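Local coordinates for N-acetylglucosamine 2-epimerase (Xylella fastidiosa, PDB 3GT5), which probably interconverts epimers or isomers of a sugar, as an enzyme of the N-acylglucosamine 2-epimerase type, at residues A[50-55]-A[96-101]; A[110-115]-A[154-159]; A[117-122]-A[179-184]; A[171-176]-A[217-222]; A[249-254]-A[313-318]. All coordinates share one frame; numbering follows the deposited sequence.

Contact 1 closes first along the chain and contact 5 opens last, with contact 3 interleaving with contacts 2 and 4. Contacts 1, 2 and 4 bind the N-terminal starts of helices to strands or loops; contacts 3 and 5 pair helices. Contacts 1 and 2 share the five-stranded antiparallel sheet, centres about 15 Å apart. Helix 112-127 serves contacts 2 and 3, helix 172-189 contacts 3 and 4. Centres are closest for contacts 2 and 4 (about 10 Å) and farthest for 1 and 5 (about 25 Å), on opposite sides of the chain's centre. Contact 4 bonds to contact 5 through Glu-219 and His-249. Helices of the probable alpha/alpha barrel are thereby tied side to side and at their N-terminal ends.

Contact 1: residues A[50-55]-A[96-101]; sequences HLVSST and YAWTLC
Leu-51 pushes its branched end into a shallow hollow walled by Tyr-96, Ala-97 and Trp-98. Its CD2 rests 3.9 Å from Tyr-96 CB and also faces Trp-98 CE3, while its CB sits 3.5 Å from Ala-97 O. One wall of the hollow is the flat indole of Trp-98, which two side chains of the other segment meet differently. The edge of the His-50 ring drops onto one face, CE1 lying 3.4 Å from Trp-98 CZ2, in a T-shaped stack with planes at 67°. Beside it Val-52 CG2 approaches the six-membered ring obliquely, 3.6 Å from Trp-98 CH2. With CG anti to the backbone N (chi1 -160°), His-50 runs alongside the indole, and Thr-99 CG2 approaches the imidazole obliquely, 3.6 Å from His-50 CD2. Rotation of this ring is fixed by its ND1, which accepts from Val-52 N in the ring plane. Trp-98 O lies over a face of the same imidazole and takes a nearly straight bond from Leu-51 N (2.8 Å, 170°). Phe-240 and His-111 also pack on the indole. The arrangement is that of a histidine N-cap where strand 48-50 turns into helix 51-68, set against a classic beta bulge in which Trp-98 and Thr-99 both face Asp-107.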
# COMPACT_ATOMS: atom_id res chain seq x y z
N HIS A 50 7.78 -8.14 11.09
CA HIS A 50 7.67 -6.76 10.75
C HIS A 50 6.22 -6.31 10.86
O HIS A 50 5.30 -6.97 10.33
CB HIS A 50 8.17 -6.52 9.31
CG HIS A 50 8.53 -5.09 9.04
ND1 HIS A 50 7.60 -4.06 9.03
CD2 HIS A 50 9.73 -4.52 8.83
CE1 HIS A 50 8.22 -2.92 8.74
NE2 HIS A 50 9.52 -3.17 8.64
N LEU A 51 6.04 -5.14 11.47
CA LEU A 51 4.69 -4.61 11.64
C LEU A 51 3.95 -4.49 10.32
O LEU A 51 2.76 -4.75 10.29
CB LEU A 51 4.73 -3.24 12.34
CG LEU A 51 3.40 -2.58 12.65
CD1 LEU A 51 2.56 -3.41 13.64
CD2 LEU A 51 3.70 -1.15 13.18
N VAL A 52 4.62 -4.08 9.24
CA VAL A 52 3.95 -3.89 7.93
C VAL A 52 3.41 -5.26 7.41
O VAL A 52 2.31 -5.30 6.87
CB VAL A 52 4.87 -3.11 6.89
CG1 VAL A 52 4.21 -3.06 5.46
CG2 VAL A 52 5.14 -1.65 7.38
N SER A 53 4.16 -6.35 7.56
CA SER A 53 3.60 -7.68 7.20
C SER A 53 2.46 -8.15 8.13
O SER A 53 1.41 -8.67 7.65
CB SER A 53 4.70 -8.74 7.07
OG SER A 53 5.37 -8.57 5.85
N SER A 54 2.65 -7.99 9.43
CA SER A 54 1.62 -8.40 10.41
C SER A 54 0.27 -7.75 10.09
O SER A 54 -0.79 -8.40 10.15
CB SER A 54 2.02 -8.04 11.86
OG SER A 54 3.12 -8.81 12.31
N THR A 55 0.28 -6.48 9.76
CA THR A 55 -0.96 -5.77 9.41
C THR A 55 -1.47 -6.09 7.99
O THR A 55 -2.68 -6.27 7.78
CB THR A 55 -0.76 -4.26 9.60
OG1 THR A 55 0.39 -3.82 8.86
CG2 THR A 55 -0.60 -3.92 11.09
N TYR A 96 3.49 0.76 18.70
CA TYR A 96 3.56 -0.59 18.14
C TYR A 96 4.97 -0.87 17.74
O TYR A 96 5.55 -0.05 17.04
CB TYR A 96 2.65 -0.72 16.91
CG TYR A 96 1.19 -0.69 17.23
CD1 TYR A 96 0.46 -1.88 17.36
CD2 TYR A 96 0.51 0.53 17.39
CE1 TYR A 96 -0.87 -1.86 17.66
CE2 TYR A 96 -0.80 0.57 17.70
CZ TYR A 96 -1.52 -0.62 17.84
OH TYR A 96 -2.86 -0.58 18.16
N ALA A 97 5.48 -2.03 18.11
CA ALA A 97 6.83 -2.43 17.70
C ALA A 97 6.89 -2.50 16.18
O ALA A 97 6.05 -3.14 15.56
CB ALA A 97 7.21 -3.78 18.31
N TRP A 98 7.91 -1.85 15.60
CA TRP A 98 8.18 -1.90 14.16
C TRP A 98 8.67 -3.28 13.71
O TRP A 98 8.20 -3.84 12.72
CB TRP A 98 9.19 -0.78 13.83
CG TRP A 98 9.49 -0.53 12.39
CD1 TRP A 98 10.72 -0.57 11.80
CD2 TRP A 98 8.58 -0.12 11.35
NE1 TRP A 98 10.64 -0.26 10.49
CE2 TRP A 98 9.34 0.04 10.17
CE3 TRP A 98 7.19 0.15 11.29
CZ2 TRP A 98 8.77 0.43 8.96
CZ3 TRP A 98 6.64 0.54 10.07
CH2 TRP A 98 7.42 0.68 8.92
N THR A 99 9.67 -3.82 14.43
CA THR A 99 10.15 -5.17 14.17
C THR A 99 10.35 -5.95 15.49
O THR A 99 10.60 -5.38 16.58
CB THR A 99 11.47 -5.14 13.40
OG1 THR A 99 12.41 -4.39 14.16
CG2 THR A 99 11.36 -4.48 12.01
N LEU A 100 10.17 -7.26 15.40
CA LEU A 100 10.29 -8.18 16.52
C LEU A 100 11.23 -9.28 16.09
O LEU A 100 11.34 -9.60 14.91
CB LEU A 100 8.95 -8.79 16.90
CG LEU A 100 7.77 -7.88 17.25
CD1 LEU A 100 6.43 -8.56 16.99
CD2 LEU A 100 7.87 -7.44 18.69
N CYS A 101 11.91 -9.85 17.07
CA CYS A 101 12.68 -11.05 16.83
C CYS A 101 12.39 -12.00 17.99
O CYS A 101 12.64 -11.68 19.15
CB CYS A 101 14.16 -10.75 16.70
SG CYS A 101 15.02 -12.31 16.36

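Contact 2: residues A[110-115]-A[154-159]; sequences NHCYGL and GLYKDE
Asp-158 O is gripped twice, by the backbone N of Cys-112 at 2.8 Å, in a nearly straight bond (170°), and by a water that donates to it. The same water gives its second proton to Asp-158 OD1 at 2.8 Å and accepts from Tyr-113 N at 2.9 Å, with a weak, long link to His-111 ND1. It thus joins the first turn of helix 112-127 to both the main chain and the carboxylate of Asp-158. Beside the water Cys-112 points its side chain toward 156-158: CB lies 3.3 Å from Lys-157 O, a buried carbonyl with no polar partner in the model. SG, anti to the backbone N (chi1 -167°), meets Tyr-156 CB at 3.7 Å and looks obliquely at the tyrosine ring, whose hydroxyl is held by Arg-197. Across the antiparallel non-hydrogen-bonded pair of His-111 and Glu-159, the two side chains run alongside each other on one face of the sheet. The imidazole brings CE1 to 3.7 Å from Glu-159 CG, its plane turned 47° from the carboxylate. Arg-241 forms salt bridges with both Asp-158 OD1 and Glu-159 OE1, so one guanidinium ties together the two neighbouring acids. On the backbone, Glu-159 CA makes a CA-H...O contact with Asn-110 O at 3.5 Å. The pattern is a strand-to-helix junction: strand 104-111 pairs with 155-160, then enters helix 112-127 directly, with His-111 at the N-cap and a bridging water beside it, at one end of the probable alpha/alpha barrel.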
# COMPACT_ATOMS: atom_id res chain seq x y z
N ASN A 110 8.48 4.46 16.59
CA ASN A 110 7.07 4.72 16.28
C ASN A 110 6.90 5.39 14.92
O ASN A 110 7.11 6.56 14.76
CB ASN A 110 6.43 5.56 17.40
CG ASN A 110 6.17 4.74 18.65
OD1 ASN A 110 5.53 3.71 18.59
ND2 ASN A 110 6.65 5.23 19.81
N HIS A 111 6.58 4.58 13.92
CA HIS A 111 6.46 5.03 12.55
C HIS A 111 5.03 5.31 12.20
O HIS A 111 4.19 4.47 12.35
CB HIS A 111 7.01 3.95 11.61
CG HIS A 111 8.49 3.95 11.52
ND1 HIS A 111 9.20 4.91 10.83
CD2 HIS A 111 9.40 3.10 12.04
CE1 HIS A 111 10.49 4.65 10.92
NE2 HIS A 111 10.64 3.55 11.64
N CYS A 112 4.75 6.51 11.71
CA CYS A 112 3.42 6.83 11.19
C CYS A 112 3.01 5.84 10.10
O CYS A 112 1.84 5.49 10.00
CB CYS A 112 3.42 8.24 10.62
SG CYS A 112 1.72 8.76 10.34
N TYR A 113 3.97 5.42 9.27
CA TYR A 113 3.71 4.42 8.23
C TYR A 113 3.09 3.16 8.85
O TYR A 113 2.10 2.61 8.32
CB TYR A 113 5.03 4.13 7.51
CG TYR A 113 4.91 3.29 6.27
CD1 TYR A 113 5.04 3.85 4.99
CD2 TYR A 113 4.66 1.89 6.38
CE1 TYR A 113 4.93 3.08 3.87
CE2 TYR A 113 4.55 1.14 5.27
CZ TYR A 113 4.68 1.72 4.02
OH TYR A 113 4.58 0.96 2.88
N GLY A 114 3.65 2.73 9.97
CA GLY A 114 3.13 1.63 10.80
C GLY A 114 1.71 1.82 11.27
O GLY A 114 0.85 0.95 11.07
N LEU A 115 1.42 2.98 11.84
CA LEU A 115 0.07 3.28 12.28
C LEU A 115 -0.98 3.34 11.16
O LEU A 115 -2.15 3.05 11.41
CB LEU A 115 0.06 4.58 13.09
CG LEU A 115 0.87 4.43 14.38
CD1 LEU A 115 1.07 5.81 14.98
CD2 LEU A 115 0.10 3.50 15.31
N GLY A 154 -1.88 20.27 7.98
CA GLY A 154 -2.88 19.30 7.50
C GLY A 154 -2.30 17.94 7.12
O GLY A 154 -2.85 17.23 6.25
N LEU A 155 -1.18 17.61 7.75
CA LEU A 155 -0.43 16.36 7.53
C LEU A 155 0.17 15.75 8.81
O LEU A 155 0.47 16.48 9.77
CB LEU A 155 0.70 16.64 6.53
CG LEU A 155 0.27 17.07 5.15
CD1 LEU A 155 1.43 17.71 4.37
CD2 LEU A 155 -0.31 15.87 4.41
N TYR A 156 0.43 14.43 8.80
CA TYR A 156 1.03 13.73 9.90
C TYR A 156 2.55 13.80 9.79
O TYR A 156 3.13 13.69 8.68
CB TYR A 156 0.59 12.25 9.94
CG TYR A 156 -0.89 12.08 10.24
CD1 TYR A 156 -1.37 12.09 11.56
CD2 TYR A 156 -1.81 11.94 9.22
CE1 TYR A 156 -2.73 11.97 11.81
CE2 TYR A 156 -3.15 11.80 9.48
CZ TYR A 156 -3.60 11.80 10.76
OH TYR A 156 -4.95 11.66 10.95
N LYS A 157 3.18 13.94 10.95
CA LYS A 157 4.62 13.76 11.11
C LYS A 157 4.98 12.30 10.94
O LYS A 157 4.12 11.42 11.08
CB LYS A 157 5.05 14.26 12.49
CG LYS A 157 4.66 15.73 12.69
CD LYS A 157 5.25 16.33 13.96
CE LYS A 157 4.78 15.61 15.20
NZ LYS A 157 4.84 16.52 16.38
N ASP A 158 6.24 12.01 10.68
CA ASP A 158 6.59 10.63 10.27
C ASP A 158 7.06 9.67 11.35
O ASP A 158 6.67 8.51 11.36
CB ASP A 158 7.64 10.68 9.19
CG ASP A 158 7.34 9.72 8.08
OD1 ASP A 158 8.00 8.65 8.05
OD2 ASP A 158 6.46 10.05 7.23
N GLU A 159 7.98 10.10 12.21
CA GLU A 159 8.76 9.13 12.96
C GLU A 159 9.15 9.70 14.33
O GLU A 159 9.68 10.79 14.39
CB GLU A 159 10.04 8.77 12.20
CG GLU A 159 10.92 7.73 12.93
CD GLU A 159 12.32 7.62 12.37
OE1 GLU A 159 12.48 7.77 11.13
OE2 GLU A 159 13.24 7.33 13.18
O HOH W 1 6.74 6.42 9.10

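Contact 3: residues A[117-122]-A[179-184]; sequences FVMLAY and CEAMLA
Leu-120 lays its CD1 against Ala-184 CB at 3.5 Å, while its other methyl, CD2, comes 4.0 Å from Glu-180 OE2. With CG anti to the backbone N (chi1 -178°), the two methyls reach residues one helical turn apart. Nearer the backbone, Ala-181 CB packs on Leu-120 N and, 3.8 Å away, on Met-119 CB. With alanines at 181 and 184 on the facing side, the backbones close up, Leu-120 CA to Ala-181 CA being 4.6 Å. The short helix segments run almost parallel, their axes 8.3 Å apart and crossing at 19°, consistent with neighbouring inner helices of the alpha/alpha barrel of this family. At the other edge Met-119 bends at chi2 and chi3 and meets Met-182 nearly at a right angle, methyl to methyl, CE to CE 4.1 Å. Trp-141 packs on Met-182 and Met-137 on Met-119, walling that edge with helix 133-147. Glu-180 stretches its chain toward the opposite rim, where OE1 lies obliquely to the Phe-117 ring, 4.2 Å from CZ. Its carboxylate is held by Tyr-377 through OE2 and by His-177 through OE1.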
# COMPACT_ATOMS: atom_id res chain seq x y z
N PHE A 117 -0.98 1.36 8.58
CA PHE A 117 -1.24 -0.08 8.43
C PHE A 117 -2.01 -0.70 9.58
O PHE A 117 -2.91 -1.49 9.36
CB PHE A 117 -0.03 -0.85 7.92
CG PHE A 117 0.15 -0.66 6.46
CD1 PHE A 117 -0.64 -1.39 5.54
CD2 PHE A 117 0.96 0.36 5.93
CE1 PHE A 117 -0.56 -1.15 4.20
CE2 PHE A 117 1.02 0.59 4.54
CZ PHE A 117 0.26 -0.16 3.68
N VAL A 118 -1.75 -0.27 10.79
CA VAL A 118 -2.57 -0.67 11.93
C VAL A 118 -4.02 -0.21 11.77
O VAL A 118 -4.95 -1.03 11.97
CB VAL A 118 -1.93 -0.14 13.22
CG1 VAL A 118 -2.93 -0.26 14.42
CG2 VAL A 118 -0.56 -0.90 13.55
N MET A 119 -4.23 1.07 11.38
CA MET A 119 -5.60 1.61 11.12
C MET A 119 -6.32 0.80 10.03
O MET A 119 -7.49 0.43 10.17
CB MET A 119 -5.59 3.11 10.80
CG MET A 119 -6.98 3.68 10.58
SD MET A 119 -8.09 3.68 12.11
CE MET A 119 -7.75 5.38 12.68
N LEU A 120 -5.59 0.46 8.97
CA LEU A 120 -6.14 -0.36 7.92
C LEU A 120 -6.52 -1.76 8.44
O LEU A 120 -7.64 -2.24 8.12
CB LEU A 120 -5.13 -0.48 6.77
CG LEU A 120 -5.62 -1.31 5.58
CD1 LEU A 120 -6.81 -0.62 4.87
CD2 LEU A 120 -4.49 -1.58 4.56
N ALA A 121 -5.64 -2.39 9.23
CA ALA A 121 -5.94 -3.73 9.77
C ALA A 121 -7.20 -3.67 10.66
O ALA A 121 -8.09 -4.55 10.62
CB ALA A 121 -4.75 -4.32 10.55
N TYR A 122 -7.29 -2.66 11.51
CA TYR A 122 -8.47 -2.55 12.40
C TYR A 122 -9.75 -2.28 11.59
O TYR A 122 -10.82 -2.81 11.94
CB TYR A 122 -8.25 -1.47 13.47
CG TYR A 122 -7.19 -1.77 14.51
CD1 TYR A 122 -6.79 -3.08 14.84
CD2 TYR A 122 -6.59 -0.73 15.23
CE1 TYR A 122 -5.81 -3.34 15.77
CE2 TYR A 122 -5.64 -1.00 16.23
CZ TYR A 122 -5.26 -2.30 16.50
OH TYR A 122 -4.30 -2.57 17.45
N CYS A 179 -4.15 8.14 4.13
CA CYS A 179 -5.35 8.49 3.34
C CYS A 179 -6.11 7.20 3.00
O CYS A 179 -7.33 7.10 3.21
CB CYS A 179 -4.98 9.31 2.09
SG CYS A 179 -6.30 9.63 0.94
N GLU A 180 -5.37 6.19 2.51
CA GLU A 180 -5.91 4.87 2.24
C GLU A 180 -6.60 4.25 3.47
O GLU A 180 -7.73 3.70 3.33
CB GLU A 180 -4.76 3.97 1.76
CG GLU A 180 -5.08 2.51 1.61
CD GLU A 180 -3.78 1.65 1.49
OE1 GLU A 180 -2.66 2.19 1.72
OE2 GLU A 180 -3.85 0.43 1.17
N ALA A 181 -5.93 4.32 4.64
CA ALA A 181 -6.48 3.76 5.88
C ALA A 181 -7.70 4.51 6.33
O ALA A 181 -8.65 3.87 6.82
CB ALA A 181 -5.43 3.75 7.04
N MET A 182 -7.72 5.83 6.11
CA MET A 182 -8.87 6.64 6.51
C MET A 182 -10.09 6.35 5.64
O MET A 182 -11.21 6.30 6.16
CB MET A 182 -8.54 8.12 6.57
CG MET A 182 -7.62 8.50 7.72
SD MET A 182 -8.27 8.20 9.43
CE MET A 182 -6.75 8.66 10.36
N LEU A 183 -9.86 6.10 4.34
CA LEU A 183 -10.92 5.65 3.46
C LEU A 183 -11.50 4.30 3.90
O LEU A 183 -12.72 4.13 3.97
CB LEU A 183 -10.45 5.60 2.01
CG LEU A 183 -10.20 6.93 1.32
CD1 LEU A 183 -9.35 6.76 0.02
CD2 LEU A 183 -11.52 7.66 1.04
N ALA A 184 -10.62 3.34 4.21
CA ALA A 184 -11.06 2.04 4.75
C ALA A 184 -11.86 2.19 6.06
O ALA A 184 -12.87 1.50 6.26
CB ALA A 184 -9.88 1.14 4.97

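Contact 4: residues A[171-176]-A[217-222]; sequences GQNANM and VWEHYD
Strand 170-171, paired antiparallel with 220-221, runs straight into helix 172-189 and sets Gly-171 and Gln-172 against Glu-219, in a fold that is probably the alpha/alpha barrel of the epimerase family. Gly-171 and His-220 form a non-hydrogen-bonded pair, and Gly-171 CA approaches Glu-219 O at 3.4 Å in a CA-H...O contact. That carbonyl also accepts from Gln-172 N at 2.9 Å and from a water, which in turn accepts from Asn-173 N; three groups therefore converge on it at the start of the helix. Gln-172 carries the rest. Its CG lies in the crowded position between the backbone N and the carbonyl carbon (chi1 81°), and a second bend at chi2 folds the amide back beside Glu-219. NE2 donates to Glu-219 OE1 at 3.1 Å, in its own amide plane but 27° out of the carboxylate plane, meeting the syn side; the two planes stand 86° apart. Gln-172 OE1 lies 3.6 Å from Val-217 CG1, the two side chains crossing at about a right angle. Both polar partners are held from helix 247-263: Trp-253 NE1 bonds Gln-172 OE1, and His-249 ND1 bonds Glu-219 OE2, so the pair is tied to that helix at both ends. Asn-175 ND2 reaches back to Gly-171 O at 3.0 Å, while its OD1 takes Tyr-156 N. Tyr-221 meets the base of Gln-172 with its ring edge, Tyr-221 CE2 lying 4.1 Å from Gln-172 CB.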
# COMPACT_ATOMS: atom_id res chain seq x y z
N GLY A 171 7.30 13.11 5.31
CA GLY A 171 7.24 12.14 4.23
C GLY A 171 5.85 12.03 3.66
O GLY A 171 4.87 12.04 4.42
N GLN A 172 5.76 11.93 2.32
CA GLN A 172 4.45 11.79 1.68
C GLN A 172 3.90 10.37 1.92
O GLN A 172 2.66 10.19 1.97
CB GLN A 172 4.47 12.18 0.18
CG GLN A 172 4.98 11.09 -0.77
CD GLN A 172 3.89 10.08 -1.10
OE1 GLN A 172 2.73 10.48 -1.24
NE2 GLN A 172 4.25 8.80 -1.27
N ASN A 173 4.80 9.36 2.02
CA ASN A 173 4.39 7.94 1.95
C ASN A 173 3.49 7.52 3.11
O ASN A 173 2.43 6.90 2.89
CB ASN A 173 5.64 7.06 1.89
CG ASN A 173 5.41 5.71 1.26
OD1 ASN A 173 4.32 5.35 0.90
ND2 ASN A 173 6.48 4.97 1.08
N ALA A 174 3.84 7.90 4.34
CA ALA A 174 2.97 7.60 5.48
C ALA A 174 1.59 8.32 5.34
O ALA A 174 0.57 7.74 5.70
CB ALA A 174 3.65 7.92 6.82
N ASN A 175 1.58 9.54 4.81
CA ASN A 175 0.34 10.29 4.61
C ASN A 175 -0.53 9.67 3.53
O ASN A 175 -1.76 9.67 3.62
CB ASN A 175 0.70 11.75 4.35
CG ASN A 175 1.05 12.46 5.64
OD1 ASN A 175 0.16 12.79 6.41
ND2 ASN A 175 2.37 12.66 5.92
N MET A 176 0.12 9.15 2.48
CA MET A 176 -0.57 8.43 1.40
C MET A 176 -1.26 7.16 1.93
O MET A 176 -2.46 6.93 1.68
CB MET A 176 0.43 8.06 0.30
CG MET A 176 -0.19 7.49 -0.97
SD MET A 176 1.09 6.77 -2.16
CE MET A 176 1.63 5.49 -1.09
N VAL A 217 4.21 14.28 -7.05
CA VAL A 217 4.43 14.17 -5.62
C VAL A 217 5.83 13.61 -5.33
O VAL A 217 6.13 12.45 -5.62
CB VAL A 217 3.35 13.28 -4.94
CG1 VAL A 217 3.59 13.14 -3.44
CG2 VAL A 217 1.92 13.81 -5.26
N TRP A 218 6.68 14.44 -4.77
CA TRP A 218 8.00 14.04 -4.28
C TRP A 218 7.85 13.39 -2.91
O TRP A 218 6.87 13.66 -2.19
CB TRP A 218 8.89 15.30 -4.21
CG TRP A 218 10.30 15.04 -3.86
CD1 TRP A 218 10.90 15.29 -2.66
CD2 TRP A 218 11.34 14.53 -4.72
NE1 TRP A 218 12.22 14.93 -2.70
CE2 TRP A 218 12.52 14.47 -3.95
CE3 TRP A 218 11.38 14.10 -6.07
CZ2 TRP A 218 13.74 13.98 -4.46
CZ3 TRP A 218 12.59 13.64 -6.60
CH2 TRP A 218 13.75 13.60 -5.80
N GLU A 219 8.77 12.51 -2.53
CA GLU A 219 8.62 11.72 -1.31
C GLU A 219 8.99 12.44 -0.03
O GLU A 219 8.36 12.23 1.01
CB GLU A 219 9.46 10.46 -1.36
CG GLU A 219 9.11 9.48 -2.46
CD GLU A 219 7.75 8.84 -2.30
OE1 GLU A 219 7.36 8.48 -1.16
OE2 GLU A 219 7.03 8.73 -3.32
N HIS A 220 10.05 13.26 -0.09
CA HIS A 220 10.76 13.72 1.12
C HIS A 220 10.75 15.22 1.32
O HIS A 220 10.92 15.97 0.39
CB HIS A 220 12.21 13.29 1.03
CG HIS A 220 12.37 11.86 0.65
ND1 HIS A 220 11.77 10.85 1.37
CD2 HIS A 220 13.02 11.28 -0.38
CE1 HIS A 220 12.09 9.69 0.82
NE2 HIS A 220 12.84 9.92 -0.24
N TYR A 221 10.50 15.64 2.55
CA TYR A 221 10.37 17.04 2.87
C TYR A 221 11.06 17.39 4.21
O TYR A 221 11.37 16.54 5.02
CB TYR A 221 8.89 17.46 2.95
CG TYR A 221 8.10 17.12 1.72
CD1 TYR A 221 7.89 18.05 0.70
CD2 TYR A 221 7.59 15.83 1.57
CE1 TYR A 221 7.16 17.70 -0.47
CE2 TYR A 221 6.87 15.48 0.42
CZ TYR A 221 6.67 16.41 -0.59
OH TYR A 221 5.96 16.08 -1.75
N ASP A 222 11.30 18.69 4.40
CA ASP A 222 11.82 19.16 5.66
C ASP A 222 10.67 19.44 6.64
O ASP A 222 9.50 19.24 6.28
CB ASP A 222 12.74 20.39 5.46
CG ASP A 222 12.03 21.66 4.93
OD1 ASP A 222 10.80 21.84 5.03
OD2 ASP A 222 12.77 22.54 4.42
O HOH W 2 7.85 9.37 2.46

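Contact 5: residues A[249-254]-A[313-318]; sequences HQTEWA and AESLAA
Thr-251 holds OG1 between the backbone N and the carbonyl carbon (chi1 66°), and Ser-315 turns OG anti to its carbonyl carbon (chi1 -60°), bringing the hydroxyls together as a hydrogen bond, Thr-251 OG1 to Ser-315 OG at 2.7 Å. Each also lies by a carbonyl of its own helix, Ser-315 OG at Val-311 O and Thr-251 OG1, weakly, at Gly-248 O. One turn on, Ala-318 fits its methyl close over the backbone, CB 3.2 Å from Thr-251 O, and meets Ala-254 CB at 4.2 Å. Small residues thus let the segments run with axes 7.9 Å apart, crossing at 35°, as neighbouring helices of the probable alpha/alpha barrel. On the other flank Glu-252 comes in extended and Glu-314 bent at chi2, so their carboxylates stack nearly flat, CD to CD 3.7 Å. Glu-314 OE1 lies 3.4 Å from Glu-252 CG, and the two OE2 atoms, one from each glutamate, are 4.0 Å apart. Lys-255 makes a salt bridge with Glu-314 OE1, and His-378 bonds its OE2. If both were ionised the stacked carboxylates would tend to repel; Lys-255 and His-378 at Glu-314 may ease this.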
# COMPACT_ATOMS: atom_id res chain seq x y z
N HIS A 249 3.77 5.70 -6.86
CA HIS A 249 3.04 6.56 -5.90
C HIS A 249 2.15 7.58 -6.57
O HIS A 249 1.12 7.97 -5.98
CB HIS A 249 4.01 7.18 -4.86
CG HIS A 249 4.52 6.20 -3.85
ND1 HIS A 249 5.67 6.43 -3.11
CD2 HIS A 249 4.09 4.97 -3.49
CE1 HIS A 249 5.88 5.41 -2.30
NE2 HIS A 249 4.94 4.51 -2.51
N GLN A 250 2.49 7.99 -7.79
CA GLN A 250 1.66 8.93 -8.53
C GLN A 250 0.35 8.21 -8.90
O GLN A 250 -0.75 8.78 -8.79
CB GLN A 250 2.35 9.51 -9.77
CG GLN A 250 3.79 9.89 -9.54
CD GLN A 250 3.99 10.87 -8.42
OE1 GLN A 250 3.27 11.87 -8.34
NE2 GLN A 250 5.01 10.64 -7.60
N THR A 251 0.50 6.98 -9.40
CA THR A 251 -0.67 6.20 -9.81
C THR A 251 -1.49 5.75 -8.60
O THR A 251 -2.73 5.73 -8.65
CB THR A 251 -0.32 5.05 -10.74
OG1 THR A 251 0.47 4.08 -10.04
CG2 THR A 251 0.43 5.63 -12.00
N GLU A 252 -0.81 5.39 -7.52
CA GLU A 252 -1.50 5.05 -6.27
C GLU A 252 -2.34 6.22 -5.79
O GLU A 252 -3.47 6.02 -5.35
CB GLU A 252 -0.50 4.63 -5.21
CG GLU A 252 -1.10 4.13 -3.91
CD GLU A 252 -0.14 3.30 -3.05
OE1 GLU A 252 1.08 3.11 -3.38
OE2 GLU A 252 -0.58 2.81 -1.98
N TRP A 253 -1.79 7.42 -5.84
CA TRP A 253 -2.60 8.61 -5.50
C TRP A 253 -3.79 8.79 -6.46
O TRP A 253 -4.90 9.17 -6.04
CB TRP A 253 -1.74 9.87 -5.48
CG TRP A 253 -1.14 10.18 -4.17
CD1 TRP A 253 0.18 10.18 -3.83
CD2 TRP A 253 -1.86 10.52 -2.98
NE1 TRP A 253 0.34 10.50 -2.51
CE2 TRP A 253 -0.90 10.74 -1.96
CE3 TRP A 253 -3.23 10.67 -2.67
CZ2 TRP A 253 -1.26 11.09 -0.64
CZ3 TRP A 253 -3.58 11.03 -1.36
CH2 TRP A 253 -2.60 11.25 -0.37
N ALA A 254 -3.57 8.56 -7.75
CA ALA A 254 -4.65 8.65 -8.72
C ALA A 254 -5.81 7.72 -8.32
O ALA A 254 -7.00 8.12 -8.36
CB ALA A 254 -4.18 8.36 -10.13
N ALA A 313 0.91 -2.99 -10.18
CA ALA A 313 -0.41 -3.30 -9.58
C ALA A 313 -1.21 -1.98 -9.30
O ALA A 313 -2.37 -1.86 -9.60
CB ALA A 313 -0.20 -4.13 -8.29
N GLU A 314 -0.56 -1.02 -8.67
CA GLU A 314 -1.23 0.22 -8.28
C GLU A 314 -1.66 0.97 -9.56
O GLU A 314 -2.72 1.61 -9.61
CB GLU A 314 -0.33 1.12 -7.43
CG GLU A 314 -0.07 0.59 -6.02
CD GLU A 314 -1.33 0.48 -5.15
OE1 GLU A 314 -2.30 1.27 -5.34
OE2 GLU A 314 -1.37 -0.39 -4.26
N SER A 315 -0.81 0.85 -10.60
CA SER A 315 -1.06 1.52 -11.82
C SER A 315 -2.24 0.93 -12.58
O SER A 315 -3.04 1.66 -13.17
CB SER A 315 0.20 1.61 -12.69
OG SER A 315 1.20 2.33 -11.99
N LEU A 316 -2.36 -0.39 -12.61
CA LEU A 316 -3.53 -0.99 -13.28
C LEU A 316 -4.81 -0.74 -12.51
O LEU A 316 -5.86 -0.58 -13.11
CB LEU A 316 -3.29 -2.49 -13.63
CG LEU A 316 -3.10 -3.49 -12.53
CD1 LEU A 316 -4.43 -3.96 -11.99
CD2 LEU A 316 -2.20 -4.72 -12.95
N ALA A 317 -4.75 -0.63 -11.18
CA ALA A 317 -5.95 -0.33 -10.41
C ALA A 317 -6.40 1.10 -10.72
O ALA A 317 -7.59 1.35 -11.01
CB ALA A 317 -5.68 -0.53 -8.89
N ALA A 318 -5.44 2.04 -10.72
CA ALA A 318 -5.71 3.41 -11.12
C ALA A 318 -6.30 3.50 -12.55
O ALA A 318 -7.25 4.20 -12.75
CB ALA A 318 -4.44 4.27 -10.99